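PDB 2HYT: TetR-family transcriptional regulator from Pectobacterium atrosepticum, which probably binds cis-regulatory DNA and regulates transcription. Local coordinates for residues A8-T13 with L49-G54; T16-A21 with K57-A62; R22-E27 with A31-D36; M99-E104 with F166-G171. One frame throughout, in Å; residues are numbered along the deposited sequence.

In the fold
Contacts 1, 2 and 3 follow one another down helix 7-28, which packs successively against helix 48-53, helix 56-81 and the turn leading into helix 35-42. The centres of contacts 1 and 2, and of contacts 2 and 3, are about 10 Å apart, and Phe53 and Leu59 carry the packing from each to the next. The predicted helix-turn-helix, residues 34-53, thus lies against one long helix, at helix 48-53 and at the turn before helix 35-42. Contact 4 lies in the C-terminal domain, its centre about 19 Å from that of contact 3. These two meet directly in a salt bridge, Arg22 NH2 to Glu104 OE1 at 2.8 Å, which joins the DNA-binding and C-terminal domains.

Contact 1: residues A8-T13 with L49-G54; sequences AEMEET and LYHHFG
In the TetR-type DNA-binding domain, the last helix of the predicted helix-turn-helix is touched by Met10 and Thr13, near the start of helix 7-28. The two short helical segments run at 113° to one another with their axes 11.5 Å apart, a gap that long side chains must span. Met10, a selenomethionine in this crystal, suits that task because its chain is flexible. Bent at both chi2 and chi3 (-74° and -67°), it brings its terminal methyl to the two histidines, CE lying 3.4 Å from His52 CE1 and 3.7 Å from His51 NE2. The methyl comes at both rings obliquely. Behind it the selenium sits at the edge of the His51 ring, and stands 4.7 Å from the centre of the His52 ring in a slanting Met-aromatic approach. Met10 has a second conformer, so this fit describes one of two states.

Thr13, a turn further on, offers its methyl rather than its hydroxyl: CG2 lies 3.7 Å from His52 NE2, and the two side chains cross at about a right angle. His52 is therefore touched by two neighbours from helix 7-28, while its own CB lies 3.6 Å above the ring plane of Phe53, toward the rim. Its backbone carbonyl accepts a hydrogen bond from Arg14, and its ring also packs on Leu17. Between the two segments themselves the forces are dispersion and weak polarisation of selenium and methyl against imidazole, without a hydrogen bond or ion pair, which is consistent with a surface contact whose methionine can change conformation.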
loop_
_atom_site.group_PDB
_atom_site.type_symbol
_atom_site.label_atom_id
_atom_site.label_comp_id
_atom_site.label_asym_id
_atom_site.label_seq_id
_atom_site.Cartn_x
_atom_site.Cartn_y
_atom_site.Cartn_z
ATOM N N ALA A 8 17.582 -11.509 -28.739
ATOM C CA ALA A 8 18.425 -10.356 -28.443
ATOM C C ALA A 8 17.930 -9.102 -29.171
ATOM O O ALA A 8 17.835 -8.015 -28.571
ATOM C CB ALA A 8 19.899 -10.657 -28.799
ATOM N N GLU A 9 17.601 -9.262 -30.444
ATOM C CA GLU A 9 17.088 -8.159 -31.233
ATOM C C GLU A 9 15.730 -7.669 -30.713
ATOM O O GLU A 9 15.492 -6.445 -30.621
ATOM C CB GLU A 9 16.958 -8.550 -32.694
ATOM C CG GLU A 9 18.295 -8.773 -33.381
ATOM C CD GLU A 9 18.139 -9.320 -34.806
ATOM O OE1 GLU A 9 17.188 -10.107 -35.061
ATOM O OE2 GLU A 9 18.958 -8.942 -35.670
HETATM N N MSE A 10 14.856 -8.606 -30.333
HETATM C CA MSE A 10 13.560 -8.225 -29.771
HETATM C C MSE A 10 13.755 -7.486 -28.473
HETATM O O MSE A 10 13.075 -6.496 -28.220
HETATM C CB MSE A 10 12.683 -9.461 -29.543
HETATM C CG MSE A 10 12.237 -10.085 -30.821
HETATM SE SE MSE A 10 10.878 -8.960 -31.603
HETATM C CE MSE A 10 9.435 -9.201 -30.238
ATOM N N GLU A 11 14.696 -7.949 -27.645
ATOM C CA GLU A 11 14.916 -7.298 -26.374
ATOM C C GLU A 11 15.439 -5.887 -26.586
ATOM O O GLU A 11 15.005 -4.980 -25.883
ATOM C CB GLU A 11 15.869 -8.108 -25.491
ATOM C CG GLU A 11 15.235 -9.354 -24.907
ATOM C CD GLU A 11 16.263 -10.293 -24.250
ATOM O OE1 GLU A 11 17.489 -10.167 -24.559
ATOM O OE2 GLU A 11 15.823 -11.156 -23.432
ATOM N N GLU A 12 16.329 -5.698 -27.564
ATOM C CA GLU A 12 16.849 -4.364 -27.882
ATOM C C GLU A 12 15.718 -3.454 -28.325
ATOM O O GLU A 12 15.595 -2.322 -27.850
ATOM C CB GLU A 12 17.923 -4.398 -28.989
ATOM C CG GLU A 12 18.423 -2.981 -29.405
ATOM C CD GLU A 12 19.121 -2.896 -30.790
ATOM O OE1 GLU A 12 19.212 -3.923 -31.509
ATOM O OE2 GLU A 12 19.594 -1.772 -31.134
ATOM N N THR A 13 14.885 -3.943 -29.228
ATOM C CA THR A 13 13.765 -3.127 -29.718
ATOM C C THR A 13 12.794 -2.788 -28.582
ATOM O O THR A 13 12.401 -1.616 -28.446
ATOM C CB THR A 13 13.047 -3.817 -30.874
ATOM O OG1 THR A 13 13.968 -4.052 -31.959
ATOM C CG2 THR A 13 11.865 -3.002 -31.383
ATOM N N LEU A 49 4.088 -1.299 -30.861
ATOM C CA LEU A 49 3.771 -1.245 -29.428
ATOM C C LEU A 49 2.805 -2.366 -29.021
ATOM O O LEU A 49 3.007 -3.005 -27.997
ATOM C CB LEU A 49 3.178 0.108 -29.053
ATOM C CG LEU A 49 4.080 1.331 -29.140
ATOM C CD1 LEU A 49 3.252 2.609 -28.930
ATOM C CD2 LEU A 49 5.196 1.215 -28.151
ATOM N N TYR A 50 1.772 -2.639 -29.834
ATOM C CA TYR A 50 0.894 -3.758 -29.505
ATOM C C TYR A 50 1.647 -5.102 -29.540
ATOM O O TYR A 50 1.470 -5.973 -28.676
ATOM C CB TYR A 50 -0.303 -3.838 -30.416
ATOM C CG TYR A 50 -1.269 -2.690 -30.244
ATOM C CD1 TYR A 50 -1.863 -2.459 -29.010
ATOM C CD2 TYR A 50 -1.595 -1.882 -31.288
ATOM C CE1 TYR A 50 -2.759 -1.436 -28.828
ATOM C CE2 TYR A 50 -2.500 -0.846 -31.113
ATOM C CZ TYR A 50 -3.053 -0.630 -29.885
ATOM O OH TYR A 50 -3.969 0.382 -29.716
ATOM N N HIS A 51 2.512 -5.261 -30.514
ATOM C CA HIS A 51 3.282 -6.497 -30.627
ATOM C C HIS A 51 4.169 -6.779 -29.423
ATOM O O HIS A 51 4.230 -7.889 -28.900
ATOM C CB HIS A 51 4.155 -6.376 -31.859
ATOM C CG HIS A 51 4.995 -7.565 -32.125
ATOM N ND1 HIS A 51 4.448 -8.803 -32.392
ATOM C CD2 HIS A 51 6.334 -7.700 -32.283
ATOM C CE1 HIS A 51 5.423 -9.665 -32.637
ATOM N NE2 HIS A 51 6.572 -9.021 -32.592
ATOM N N HIS A 52 4.828 -5.725 -28.923
ATOM C CA HIS A 52 5.683 -5.906 -27.761
ATOM C C HIS A 52 4.975 -5.931 -26.395
ATOM O O HIS A 52 5.442 -6.622 -25.468
ATOM C CB HIS A 52 6.799 -4.843 -27.741
ATOM C CG HIS A 52 7.874 -5.103 -28.741
ATOM N ND1 HIS A 52 9.033 -5.787 -28.431
ATOM C CD2 HIS A 52 7.938 -4.812 -30.052
ATOM C CE1 HIS A 52 9.792 -5.851 -29.511
ATOM N NE2 HIS A 52 9.132 -5.307 -30.518
ATOM N N PHE A 53 3.924 -5.119 -26.216
ATOM C CA PHE A 53 3.345 -4.899 -24.903
ATOM C C PHE A 53 1.881 -5.340 -24.750
ATOM O O PHE A 53 1.382 -5.388 -23.638
ATOM C CB PHE A 53 3.492 -3.416 -24.538
ATOM C CG PHE A 53 4.924 -2.935 -24.575
ATOM C CD1 PHE A 53 5.814 -3.282 -23.589
ATOM C CD2 PHE A 53 5.402 -2.225 -25.653
ATOM C CE1 PHE A 53 7.135 -2.878 -23.644
ATOM C CE2 PHE A 53 6.712 -1.783 -25.684
ATOM C CZ PHE A 53 7.589 -2.156 -24.710
ATOM N N GLY A 54 1.197 -5.634 -25.851
ATOM C CA GLY A 54 -0.169 -6.157 -25.792
ATOM C C GLY A 54 -1.209 -5.057 -25.761
ATOM O O GLY A 54 -2.080 -4.956 -26.623
#

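Contact 2: residues T16-A21 with K57-A62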
loop_
_atom_site.group_PDB
_atom_site.type_symbol
_atom_site.label_atom_id
_atom_site.label_comp_id
_atom_site.label_asym_id
_atom_site.label_seq_id
_atom_site.Cartn_x
_atom_site.Cartn_y
_atom_site.Cartn_z
ATOM N N THR A 16 14.166 0.090 -26.573
ATOM C CA THR A 16 14.029 1.385 -27.266
ATOM C C THR A 16 12.590 1.892 -27.187
ATOM O O THR A 16 12.353 3.062 -26.971
ATOM C CB THR A 16 14.552 1.357 -28.731
ATOM O OG1 THR A 16 13.541 0.812 -29.590
ATOM C CG2 THR A 16 15.877 0.538 -28.813
ATOM N N LEU A 17 11.625 0.975 -27.348
ATOM C CA LEU A 17 10.218 1.398 -27.310
ATOM C C LEU A 17 9.826 1.882 -25.922
ATOM O O LEU A 17 9.116 2.838 -25.758
ATOM C CB LEU A 17 9.300 0.279 -27.754
ATOM C CG LEU A 17 9.441 -0.122 -29.201
ATOM C CD1 LEU A 17 8.711 -1.475 -29.415
ATOM C CD2 LEU A 17 8.918 0.962 -30.128
ATOM N N LEU A 18 10.366 1.217 -24.913
ATOM C CA LEU A 18 10.080 1.570 -23.540
ATOM C C LEU A 18 10.654 2.949 -23.206
ATOM O O LEU A 18 9.987 3.775 -22.591
ATOM C CB LEU A 18 10.629 0.485 -22.587
ATOM C CG LEU A 18 9.957 0.423 -21.224
ATOM C CD1 LEU A 18 8.544 -0.124 -21.448
ATOM C CD2 LEU A 18 10.789 -0.466 -20.199
ATOM N N ALA A 19 11.877 3.224 -23.653
ATOM C CA ALA A 19 12.523 4.486 -23.389
ATOM C C ALA A 19 11.746 5.599 -24.078
ATOM O O ALA A 19 11.509 6.680 -23.510
ATOM C CB ALA A 19 14.015 4.458 -23.880
ATOM N N THR A 20 11.328 5.323 -25.325
ATOM C CA THR A 20 10.543 6.332 -26.068
ATOM C C THR A 20 9.206 6.572 -25.430
ATOM O O THR A 20 8.773 7.711 -25.292
ATOM C CB THR A 20 10.356 5.896 -27.518
ATOM O OG1 THR A 20 11.632 5.937 -28.123
ATOM C CG2 THR A 20 9.347 6.823 -28.280
ATOM N N ALA A 21 8.543 5.499 -24.994
ATOM C CA ALA A 21 7.249 5.675 -24.306
ATOM C C ALA A 21 7.436 6.556 -23.077
ATOM O O ALA A 21 6.638 7.449 -22.825
ATOM C CB ALA A 21 6.637 4.312 -23.901
ATOM N N LYS A 57 -1.947 -0.793 -20.752
ATOM C CA LYS A 57 -1.641 -1.168 -19.387
ATOM C C LYS A 57 -0.361 -1.994 -19.294
ATOM O O LYS A 57 0.433 -1.867 -18.379
ATOM C CB LYS A 57 -2.810 -1.950 -18.786
ATOM C CG LYS A 57 -4.041 -1.109 -18.589
ATOM C CD LYS A 57 -5.114 -1.987 -17.885
ATOM C CE LYS A 57 -6.483 -1.298 -17.763
ATOM N NZ LYS A 57 -7.448 -2.202 -17.026
ATOM N N GLY A 58 -0.178 -2.868 -20.274
ATOM C CA GLY A 58 1.028 -3.682 -20.349
ATOM C C GLY A 58 2.303 -2.826 -20.516
ATOM O O GLY A 58 3.355 -3.061 -19.946
ATOM N N LEU A 59 2.183 -1.816 -21.378
ATOM C CA LEU A 59 3.249 -0.843 -21.581
ATOM C C LEU A 59 3.539 -0.112 -20.271
ATOM O O LEU A 59 4.707 0.003 -19.842
ATOM C CB LEU A 59 2.871 0.114 -22.690
ATOM C CG LEU A 59 3.892 1.222 -22.981
ATOM C CD1 LEU A 59 5.341 0.714 -23.166
ATOM C CD2 LEU A 59 3.379 2.063 -24.228
ATOM N N LEU A 60 2.476 0.381 -19.637
ATOM C CA LEU A 60 2.639 1.069 -18.360
ATOM C C LEU A 60 3.369 0.168 -17.344
ATOM O O LEU A 60 4.301 0.614 -16.657
ATOM C CB LEU A 60 1.314 1.526 -17.771
ATOM C CG LEU A 60 1.413 2.300 -16.449
ATOM C CD1 LEU A 60 2.230 3.594 -16.560
ATOM C CD2 LEU A 60 -0.006 2.542 -15.874
ATOM N N ALA A 61 2.973 -1.099 -17.240
ATOM C CA ALA A 61 3.636 -2.011 -16.294
ATOM C C ALA A 61 5.109 -2.143 -16.595
ATOM O O ALA A 61 5.972 -2.130 -15.680
ATOM C CB ALA A 61 2.931 -3.373 -16.270
ATOM N N ALA A 62 5.437 -2.181 -17.884
ATOM C CA ALA A 62 6.805 -2.359 -18.288
ATOM C C ALA A 62 7.645 -1.121 -17.956
ATOM O O ALA A 62 8.792 -1.231 -17.600
ATOM C CB ALA A 62 6.893 -2.711 -19.790
#
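Leu18 and Ala21 on helix 7-28 face Leu59 and Ala62 on helix 56-81, where the segments cross almost perpendicularly (92°) with axes 10.4 Å apart. Both leucines direct CG anti to the backbone N, but not equally cleanly: Leu59 has chi1 178°, whereas Leu18 is twisted to -157°. Running past each other in opposite directions, they meet CD1 to CD1 at 3.7 Å. The branches of Leu18 divide the work. CD1 also presses on Ala62 CB at 3.5 Å, which is tighter than usual, while CD2 lies 3.4 Å from Ala62 O. Leu18 was modelled in two conformers, so both close distances are doubtful. Leu59 turns its fork to Ala21, whose CB is 3.9 Å from Leu59 CD1 and 4.0 Å from Leu59 CD2.

Each helix thus pairs one branched side chain with one small one. The alanines leave width for the leucines, and their CB atoms point toward the opposite segment. Phe53 packs on both leucines, and Leu38 of helix 35-42 touches Ala21 and Leu59. All four touching residues are buried and apolar, so the crossing in the core of the DNA-binding domain rests on van der Waals packing and the exclusion of water.

Contact 3: residues R22-E27 with A31-D36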
loop_
_atom_site.group_PDB
_atom_site.type_symbol
_atom_site.label_atom_id
_atom_site.label_comp_id
_atom_site.label_asym_id
_atom_site.label_seq_id
_atom_site.Cartn_x
_atom_site.Cartn_y
_atom_site.Cartn_z
ATOM N N ARG A 22 8.503 6.319 -22.308
ATOM C CA ARG A 22 8.782 7.165 -21.150
ATOM C C ARG A 22 8.948 8.621 -21.525
ATOM O O ARG A 22 8.437 9.521 -20.833
ATOM C CB ARG A 22 10.034 6.664 -20.416
ATOM C CG ARG A 22 9.747 5.457 -19.594
ATOM C CD ARG A 22 11.012 4.920 -18.925
ATOM N NE ARG A 22 11.504 5.781 -17.851
ATOM C CZ ARG A 22 12.593 5.497 -17.141
ATOM N NH1 ARG A 22 13.314 4.420 -17.430
ATOM N NH2 ARG A 22 12.987 6.285 -16.164
ATOM N N LYS A 23 9.653 8.883 -22.615
ATOM C CA LYS A 23 9.890 10.272 -23.033
ATOM C C LYS A 23 8.578 10.937 -23.434
ATOM O O LYS A 23 8.291 12.058 -23.009
ATOM C CB LYS A 23 10.861 10.308 -24.187
ATOM C CG LYS A 23 11.264 11.695 -24.635
ATOM C CD LYS A 23 12.440 11.592 -25.629
ATOM C CE LYS A 23 13.126 12.924 -25.831
ATOM N NZ LYS A 23 14.001 13.271 -24.664
ATOM N N VAL A 24 7.766 10.233 -24.216
ATOM C CA VAL A 24 6.470 10.796 -24.676
ATOM C C VAL A 24 5.491 10.983 -23.523
ATOM O O VAL A 24 4.867 12.052 -23.408
ATOM C CB VAL A 24 5.881 9.981 -25.850
ATOM C CG1 VAL A 24 4.493 10.481 -26.242
ATOM C CG2 VAL A 24 6.853 10.060 -27.029
ATOM N N PHE A 25 5.399 10.000 -22.634
ATOM C CA PHE A 25 4.483 10.116 -21.517
ATOM C C PHE A 25 4.909 11.320 -20.640
ATOM O O PHE A 25 4.060 11.969 -20.000
ATOM C CB PHE A 25 4.429 8.844 -20.663
ATOM C CG PHE A 25 3.741 7.660 -21.310
ATOM C CD1 PHE A 25 2.666 7.814 -22.190
ATOM C CD2 PHE A 25 4.127 6.368 -20.960
ATOM C CE1 PHE A 25 2.010 6.708 -22.732
ATOM C CE2 PHE A 25 3.488 5.259 -21.503
ATOM C CZ PHE A 25 2.436 5.432 -22.398
ATOM N N SER A 26 6.223 11.603 -20.584
ATOM C CA SER A 26 6.714 12.740 -19.808
ATOM C C SER A 26 6.278 14.043 -20.414
ATOM O O SER A 26 5.868 14.945 -19.714
ATOM C CB SER A 26 8.247 12.728 -19.695
ATOM O OG SER A 26 8.711 13.882 -18.980
ATOM N N GLU A 27 6.384 14.158 -21.725
ATOM C CA GLU A 27 6.026 15.386 -22.401
ATOM C C GLU A 27 4.521 15.602 -22.425
ATOM O O GLU A 27 4.044 16.731 -22.253
ATOM C CB GLU A 27 6.572 15.378 -23.846
ATOM C CG GLU A 27 8.067 15.632 -23.923
ATOM N N ALA A 31 -2.364 9.563 -19.392
ATOM C CA ALA A 31 -3.808 9.478 -19.767
ATOM C C ALA A 31 -4.107 10.118 -21.111
ATOM O O ALA A 31 -5.002 9.686 -21.855
ATOM C CB ALA A 31 -4.670 10.105 -18.693
ATOM N N ASP A 32 -3.321 11.160 -21.405
ATOM C CA ASP A 32 -3.472 11.975 -22.591
ATOM C C ASP A 32 -2.967 11.307 -23.844
ATOM O O ASP A 32 -3.277 11.777 -24.938
ATOM C CB ASP A 32 -2.660 13.270 -22.428
ATOM C CG ASP A 32 -2.988 14.021 -21.162
ATOM O OD1 ASP A 32 -2.631 13.501 -20.052
ATOM O OD2 ASP A 32 -3.556 15.135 -21.303
ATOM N N THR A 33 -2.192 10.239 -23.700
ATOM C CA THR A 33 -1.467 9.626 -24.824
ATOM C C THR A 33 -1.951 8.229 -25.135
ATOM O O THR A 33 -1.728 7.329 -24.365
ATOM C CB THR A 33 0.031 9.619 -24.573
ATOM O OG1 THR A 33 0.466 10.957 -24.256
ATOM C CG2 THR A 33 0.752 9.126 -25.819
ATOM N N SER A 34 -2.641 8.058 -26.249
ATOM C CA SER A 34 -3.061 6.749 -26.674
ATOM C C SER A 34 -1.892 6.001 -27.296
ATOM O O SER A 34 -0.836 6.577 -27.572
ATOM C CB SER A 34 -4.162 6.861 -27.720
ATOM O OG SER A 34 -3.723 7.472 -28.932
HETATM N N MSE A 35 -2.084 4.713 -27.538
HETATM C CA MSE A 35 -1.066 3.949 -28.235
HETATM C C MSE A 35 -0.844 4.487 -29.642
HETATM O O MSE A 35 0.307 4.576 -30.128
HETATM C CB MSE A 35 -1.448 2.471 -28.317
HETATM C CG MSE A 35 -1.582 1.851 -26.996
HETATM SE SE MSE A 35 0.155 1.369 -26.257
HETATM C CE MSE A 35 0.315 -0.465 -26.815
ATOM N N ASP A 36 -1.928 4.847 -30.325
ATOM C CA ASP A 36 -1.787 5.471 -31.630
ATOM C C ASP A 36 -1.086 6.828 -31.555
ATOM O O ASP A 36 -0.351 7.198 -32.487
ATOM C CB ASP A 36 -3.146 5.628 -32.336
ATOM C CG ASP A 36 -3.754 4.284 -32.772
ATOM O OD1 ASP A 36 -3.112 3.216 -32.670
ATOM O OD2 ASP A 36 -4.907 4.328 -33.256
#
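Val24 and Phe25, consecutive on helix 7-28, both close upon Thr33, in the turn that leads into the first helix of the predicted helix-turn-helix. Arg22, at the start of the segment, faces elsewhere and forms salt bridges with Glu104 and Glu70.

Val24 follows, pointing at the turn. Its CG1, placed anti to the backbone N (chi1 175°), meets Thr33 CG2 at 4.0 Å, methyl to methyl, with the two side chains at about a right angle. Valine suits the place because a short apolar branch is enough to reach the threonine. Phe25 comes next and brings a ring edge: Thr33 CB lies near the ring plane, 4.0 Å from both CD1 and CE1 of Phe25. Thr33 CG2 completes the fit, 4.1 Å from Phe25 CE1. Leu38 of helix 35-42 packs on Val24, Phe25 and Thr33 alike, and Tyr30 meets the Phe25 ring edge-to-face.

Threonine suits this junction because its two branches differ. With OG1 beside the backbone N (chi1 -53°), the methyl CG2 is left anti to that N and touches both Val24 and Phe25. OG1 is hydrogen-bonded to Gly29 O and so is satisfied although the residue is buried. One position on, Ser34 serves as N-cap of helix 35-42, its OG bonded to Asp37 N. The outcome is a division of labour: hydrocarbon contacts join turn and helix, while one hydroxyl bond ties Thr33 back to Gly29 within the turn and the other caps the helix that follows.

Contact 4: residues M99-E104 with F166-G171; sequences MALEPE and FWIAEG. With EDO (1,2-ethanediol), chain C; EDO (1,2-ethanediol), chain D.
Ile168 of helix 150-170 packs against Ala100 and Leu101, in the link between helices 85-98 and 103-117. The apolar contact turns on one methyl, Ile168 CG2: a chi1 of -69° puts CG1 beside the backbone N and leaves CG2 anti to it. This methyl lies 3.5 Å from Leu101 CD2 and 3.9 Å from Ala100 CB, and the leucine and isoleucine side chains cross at about a right angle. Leu178 of helix 174-190 touches both of them. Alanine suits the closest backbone approach, where the CA atoms of Ala100 and Ala169 are 5.8 Å apart. Ala169 CB is 4.3 Å from Ala100 O, a carbonyl oxygen buried here with no hydrogen-bonding partner in the model.

These elements belong to the all-helical C-terminal domain, which in TetR-family proteins generally carries the subunit interface and the effector site. Here helix 150-170 does reach the second subunit. Trp167 NE1 hydrogen-bonds to Gln151 OE1 of the second subunit, and Arg177 of its own chain forms a cation-pi contact with the indole.

Polar interactions lie away from the apolar packing. Glu170, extended beyond CG, receives two hydrogen bonds from one ethanediol, O1 to OE1 at 2.9 Å and O2 to OE2 at 2.6 Å, so each carboxylate oxygen takes one hydroxyl. Its OE2 also makes salt bridges to Arg114 and to Arg126 of the second subunit, which would balance the negative charge. A second ethanediol donates from O2 to Glu104 OE1 at 2.7 Å. Both diols probably came from the crystallisation liquor.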
loop_
_atom_site.group_PDB
_atom_site.type_symbol
_atom_site.label_atom_id
_atom_site.label_comp_id
_atom_site.label_asym_id
_atom_site.label_seq_id
_atom_site.Cartn_x
_atom_site.Cartn_y
_atom_site.Cartn_z
HETATM N N MSE A 99 11.553 11.593 -3.853
HETATM C CA MSE A 99 11.238 11.102 -5.190
HETATM C C MSE A 99 9.799 11.331 -5.602
HETATM O O MSE A 99 9.504 11.407 -6.805
HETATM C CB MSE A 99 11.550 9.635 -5.263
HETATM C CG MSE A 99 12.932 9.385 -5.454
HETATM SE SE MSE A 99 13.321 7.430 -5.262
HETATM C CE MSE A 99 15.147 7.628 -5.632
ATOM N N ALA A 100 8.884 11.489 -4.637
ATOM C CA ALA A 100 7.469 11.714 -4.943
ATOM C C ALA A 100 7.214 13.061 -5.624
ATOM O O ALA A 100 6.111 13.298 -6.108
ATOM C CB ALA A 100 6.623 11.621 -3.692
ATOM N N LEU A 101 8.200 13.947 -5.609
ATOM C CA LEU A 101 8.070 15.240 -6.309
ATOM C C LEU A 101 8.791 15.252 -7.649
ATOM O O LEU A 101 8.719 16.250 -8.380
ATOM C CB LEU A 101 8.576 16.374 -5.443
ATOM C CG LEU A 101 7.827 16.594 -4.110
ATOM C CD1 LEU A 101 8.353 17.870 -3.395
ATOM C CD2 LEU A 101 6.310 16.643 -4.307
ATOM N N GLU A 102 9.502 14.186 -7.999
ATOM C CA GLU A 102 10.130 14.131 -9.314
ATOM C C GLU A 102 9.046 13.849 -10.340
ATOM O O GLU A 102 8.242 12.936 -10.172
ATOM C CB GLU A 102 11.218 13.035 -9.346
ATOM C CG GLU A 102 12.323 13.299 -8.338
ATOM C CD GLU A 102 13.441 12.289 -8.383
ATOM O OE1 GLU A 102 13.410 11.381 -9.267
ATOM O OE2 GLU A 102 14.377 12.409 -7.540
ATOM N N PRO A 103 8.981 14.644 -11.412
ATOM C CA PRO A 103 7.811 14.482 -12.301
ATOM C C PRO A 103 7.504 13.073 -12.808
ATOM O O PRO A 103 6.325 12.689 -12.853
ATOM C CB PRO A 103 8.117 15.462 -13.458
ATOM C CG PRO A 103 8.968 16.449 -12.866
ATOM C CD PRO A 103 9.815 15.782 -11.810
ATOM N N GLU A 104 8.505 12.276 -13.201
ATOM C CA GLU A 104 8.182 10.964 -13.700
ATOM C C GLU A 104 7.592 10.031 -12.639
ATOM O O GLU A 104 6.635 9.315 -12.889
ATOM C CB GLU A 104 9.414 10.283 -14.315
ATOM C CG GLU A 104 9.044 8.963 -14.921
ATOM C CD GLU A 104 10.131 8.412 -15.795
ATOM O OE1 GLU A 104 11.275 8.391 -15.312
ATOM O OE2 GLU A 104 9.813 7.963 -16.923
ATOM N N PHE A 166 2.479 8.380 -1.783
ATOM C CA PHE A 166 1.157 8.585 -2.399
ATOM C C PHE A 166 0.527 9.882 -1.943
ATOM O O PHE A 166 0.015 10.661 -2.778
ATOM C CB PHE A 166 0.199 7.452 -2.063
ATOM C CG PHE A 166 0.445 6.181 -2.828
ATOM C CD1 PHE A 166 0.677 6.197 -4.206
ATOM C CD2 PHE A 166 0.316 4.947 -2.203
ATOM C CE1 PHE A 166 0.859 4.999 -4.898
ATOM C CE2 PHE A 166 0.518 3.760 -2.906
ATOM C CZ PHE A 166 0.758 3.806 -4.264
ATOM N N TRP A 167 0.588 10.104 -0.644
ATOM C CA TRP A 167 -0.020 11.258 0.007
ATOM C C TRP A 167 0.655 12.514 -0.533
ATOM O O TRP A 167 -0.004 13.469 -0.971
ATOM C CB TRP A 167 0.106 11.135 1.521
ATOM C CG TRP A 167 -0.435 12.284 2.247
ATOM C CD1 TRP A 167 -1.753 12.625 2.396
ATOM C CD2 TRP A 167 0.320 13.308 2.922
ATOM N NE1 TRP A 167 -1.864 13.765 3.138
ATOM C CE2 TRP A 167 -0.607 14.209 3.469
ATOM C CE3 TRP A 167 1.680 13.527 3.140
ATOM C CZ2 TRP A 167 -0.221 15.312 4.183
ATOM C CZ3 TRP A 167 2.059 14.635 3.870
ATOM C CH2 TRP A 167 1.122 15.530 4.338
ATOM N N ILE A 168 1.973 12.509 -0.591
ATOM C CA ILE A 168 2.681 13.699 -1.099
ATOM C C ILE A 168 2.268 13.967 -2.550
ATOM O O ILE A 168 2.065 15.132 -2.940
ATOM C CB ILE A 168 4.202 13.518 -0.996
ATOM C CG1 ILE A 168 4.637 13.528 0.459
ATOM C CG2 ILE A 168 4.942 14.576 -1.790
ATOM C CD1 ILE A 168 6.017 12.912 0.761
ATOM N N ALA A 169 2.120 12.908 -3.332
ATOM C CA ALA A 169 1.792 13.015 -4.759
ATOM C C ALA A 169 0.321 13.406 -5.007
ATOM O O ALA A 169 -0.002 13.801 -6.121
ATOM C CB ALA A 169 2.187 11.713 -5.502
ATOM N N GLU A 170 -0.535 13.312 -3.977
ATOM C CA GLU A 170 -1.971 13.734 -4.009
ATOM C C GLU A 170 -2.146 15.246 -3.826
ATOM O O GLU A 170 -3.203 15.802 -4.181
ATOM C CB GLU A 170 -2.754 13.111 -2.850
ATOM C CG GLU A 170 -3.190 11.697 -3.065
ATOM C CD GLU A 170 -3.703 11.006 -1.803
ATOM O OE1 GLU A 170 -3.698 11.570 -0.684
ATOM O OE2 GLU A 170 -4.115 9.861 -1.935
ATOM N N GLY A 171 -1.174 15.889 -3.181
ATOM C CA GLY A 171 -1.272 17.308 -2.897
ATOM C C GLY A 171 -1.237 18.159 -4.167
ATOM O O GLY A 171 -0.615 17.803 -5.186
HETATM C C1 EDO C . -3.210 9.008 2.134
HETATM O O1 EDO C . -4.038 10.140 1.844
HETATM C C2 EDO C . -2.695 8.494 0.795
HETATM O O2 EDO C . -3.791 8.142 -0.053
HETATM C C1 EDO D . 13.814 6.794 -11.859
HETATM O O1 EDO D . 14.985 7.171 -11.121
HETATM C C2 EDO D . 13.580 7.905 -12.885
HETATM O O2 EDO D . 12.282 8.468 -12.757
#